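Local atomic coordinates of trwC protein (Escherichia coli, PDB entry 1OMH), a protein that probably nicks and processes plasmid origin-of-transfer DNA as a conjugative relaxase, this chain being the N-terminal relaxase domain of a longer protein. Residues S93-A98 and D157-T162. Numbering follows the deposited sequence.
Sequences SVSLQA and DPQLHT. With SO4 (sulfate ion), chain C; nucleotides of chain A.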
# COMPACT_ATOMS: atom_id res chain seq x y z
N SER B 93 -9.81 -6.10 11.93
CA SER B 93 -10.15 -5.66 13.29
C SER B 93 -9.54 -4.30 13.59
O SER B 93 -10.14 -3.48 14.28
CB SER B 93 -9.65 -6.67 14.33
OG SER B 93 -8.23 -6.74 14.31
N VAL B 94 -8.34 -4.07 13.06
CA VAL B 94 -7.66 -2.81 13.28
C VAL B 94 -8.41 -1.69 12.55
O VAL B 94 -8.62 -0.61 13.12
CB VAL B 94 -6.19 -2.90 12.80
CG1 VAL B 94 -5.50 -1.54 12.92
CG2 VAL B 94 -5.45 -3.93 13.65
N SER B 95 -8.83 -1.95 11.31
CA SER B 95 -9.58 -0.94 10.57
C SER B 95 -10.88 -0.63 11.31
O SER B 95 -11.30 0.53 11.38
CB SER B 95 -9.91 -1.43 9.15
OG SER B 95 -8.73 -1.57 8.36
N LEU B 96 -11.51 -1.66 11.87
CA LEU B 96 -12.77 -1.49 12.60
C LEU B 96 -12.62 -0.63 13.85
O LEU B 96 -13.42 0.28 14.10
CB LEU B 96 -13.33 -2.86 13.01
CG LEU B 96 -14.32 -3.57 12.07
CD1 LEU B 96 -14.02 -3.28 10.61
CD2 LEU B 96 -14.28 -5.05 12.37
N GLN B 97 -11.60 -0.92 14.64
CA GLN B 97 -11.35 -0.18 15.87
C GLN B 97 -11.04 1.28 15.56
O GLN B 97 -11.48 2.19 16.25
CB GLN B 97 -10.19 -0.80 16.66
CG GLN B 97 -10.07 -0.32 18.10
CD GLN B 97 -11.18 -0.86 18.99
OE1 GLN B 97 -11.53 -2.03 18.91
NE2 GLN B 97 -11.72 -0.00 19.85
N ALA B 98 -10.27 1.51 14.49
CA ALA B 98 -9.91 2.87 14.13
C ALA B 98 -11.01 3.68 13.45
O ALA B 98 -11.20 4.85 13.76
CB ALA B 98 -8.68 2.86 13.23
N ASP B 157 -16.43 -1.11 2.96
CA ASP B 157 -16.22 -1.60 4.32
C ASP B 157 -15.05 -0.80 4.88
O ASP B 157 -14.25 -0.24 4.13
CB ASP B 157 -15.81 -3.08 4.33
CG ASP B 157 -16.97 -4.02 4.23
OD1 ASP B 157 -17.95 -3.83 4.98
OD2 ASP B 157 -16.90 -4.97 3.43
N PRO B 158 -14.94 -0.72 6.22
CA PRO B 158 -13.81 0.02 6.79
C PRO B 158 -12.58 -0.75 6.30
O PRO B 158 -12.55 -1.98 6.39
CB PRO B 158 -14.02 -0.14 8.30
CG PRO B 158 -15.51 -0.29 8.43
CD PRO B 158 -15.85 -1.21 7.27
N GLN B 159 -11.59 -0.03 5.79
CA GLN B 159 -10.40 -0.68 5.25
C GLN B 159 -9.25 0.32 5.22
O GLN B 159 -9.03 1.03 4.23
CB GLN B 159 -10.71 -1.18 3.83
CG GLN B 159 -9.60 -1.95 3.12
CD GLN B 159 -9.16 -3.21 3.84
OE1 GLN B 159 -9.89 -3.75 4.68
NE2 GLN B 159 -7.97 -3.69 3.51
N LEU B 160 -8.51 0.36 6.33
CA LEU B 160 -7.39 1.28 6.46
C LEU B 160 -6.19 0.79 5.65
O LEU B 160 -5.61 -0.25 5.94
CB LEU B 160 -7.00 1.40 7.94
CG LEU B 160 -5.86 2.33 8.35
CD1 LEU B 160 -6.16 3.76 7.92
CD2 LEU B 160 -5.68 2.25 9.87
N HIS B 161 -5.82 1.55 4.63
CA HIS B 161 -4.70 1.19 3.79
C HIS B 161 -4.05 2.42 3.19
O HIS B 161 -4.70 3.46 3.01
CB HIS B 161 -5.12 0.22 2.68
CG HIS B 161 -6.15 0.77 1.74
ND1 HIS B 161 -7.46 1.00 2.13
CD2 HIS B 161 -6.09 1.11 0.43
CE1 HIS B 161 -8.15 1.45 1.09
NE2 HIS B 161 -7.34 1.53 0.05
N THR B 162 -2.77 2.30 2.87
CA THR B 162 -2.03 3.40 2.29
C THR B 162 -1.33 2.97 1.03
O THR B 162 -0.69 1.91 1.00
CB THR B 162 -0.96 3.97 3.25
OG1 THR B 162 -1.59 4.52 4.41
CG2 THR B 162 -0.15 5.07 2.56
S SO4 C . -8.53 1.50 -3.55
O1 SO4 C . -8.70 2.96 -3.46
O2 SO4 C . -9.65 0.82 -2.86
O3 SO4 C . -7.26 1.12 -2.91
O4 SO4 C . -8.52 1.11 -4.97
P DT A 23 -8.34 -12.03 6.47
OP1 DT A 23 -8.41 -11.63 7.89
OP2 DT A 23 -8.97 -13.30 6.03
O5' DT A 23 -8.86 -10.82 5.55
C5' DT A 23 -10.17 -10.21 5.75
C4' DT A 23 -10.07 -8.72 5.54
O4' DT A 23 -8.96 -8.25 6.32
C3' DT A 23 -9.87 -8.17 4.12
O3' DT A 23 -10.96 -7.24 3.97
C2' DT A 23 -8.89 -7.03 4.29
C1' DT A 23 -8.27 -7.23 5.66
N1 DT A 23 -6.82 -7.45 5.84
C2 DT A 23 -5.93 -6.57 5.28
O2 DT A 23 -6.26 -5.70 4.50
N3 DT A 23 -4.62 -6.76 5.68
C4 DT A 23 -4.14 -7.73 6.54
O4 DT A 23 -2.95 -7.75 6.83
C5 DT A 23 -5.13 -8.66 7.03
C7 DT A 23 -4.71 -9.77 7.94
C6 DT A 23 -6.40 -8.49 6.65
P DC A 24 -11.77 -7.06 2.60
OP1 DC A 24 -12.38 -5.71 2.78
OP2 DC A 24 -12.65 -8.24 2.41
O5' DC A 24 -10.70 -7.01 1.41
C5' DC A 24 -9.96 -5.83 1.08
C4' DC A 24 -8.95 -6.19 0.01
O4' DC A 24 -8.28 -7.39 0.42
C3' DC A 24 -9.57 -6.49 -1.37
O3' DC A 24 -9.05 -5.43 -2.20
C2' DC A 24 -8.71 -7.63 -1.90
C1' DC A 24 -8.00 -8.21 -0.69
N1 DC A 24 -8.19 -9.62 -0.33
C2 DC A 24 -7.53 -10.58 -1.09
O2 DC A 24 -6.90 -10.22 -2.09
N3 DC A 24 -7.58 -11.88 -0.71
C4 DC A 24 -8.28 -12.23 0.37
N4 DC A 24 -8.28 -13.51 0.73
C5 DC A 24 -9.00 -11.27 1.14
C6 DC A 24 -8.94 -9.99 0.75
O HOH W 1 -8.66 -3.79 7.19
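Ser95 OG holds two partners where helix 93-98 meets strand 158-162: it accepts a nearly straight hydrogen bond from Leu160 N (2.8 Å, 165°) and donates to a water. The water donates in turn to Gln159 OE1, 2.8 Å from the water oxygen. Serine suits the spot because its short hydroxyl can both give and take, and OG, anti to the carbonyl carbon (chi1 -67°), reaches a strand whose axis crosses the helix axis at 104°. Apolar residues suit the buried flanks: Leu160 CB lies 3.5 Å from Ser95 OG, its side chain packing on His110 of helix 104-122, and Leu96 CD1 lies 3.9 Å from Pro158 CB, both side chains also touching Phe232.

Gln159 starts away from the helix, and its amide, able to give and take, serves both protein and DNA. NE2 donates to O2 of the DT23 base of chain A (2.8 Å), while OE1 takes the water and a bond from Lys92 NZ. Gln159 O, in the imidazole plane, accepts a 2.6 Å hydrogen bond from His161 ND1. With ND1 so engaged, His161 NE2 is left to donate to sulfate O3 at 3.0 Å; the ion, probably from the crystallisation liquor, is also held by His163 and Arg154. His150, His161 and His163 bind zinc or copper in other structures of this protein, the three-histidine metal site characteristic of HUH relaxases, on neighbouring inner strands 145-152 and 158-167 of the five-stranded antiparallel sheet.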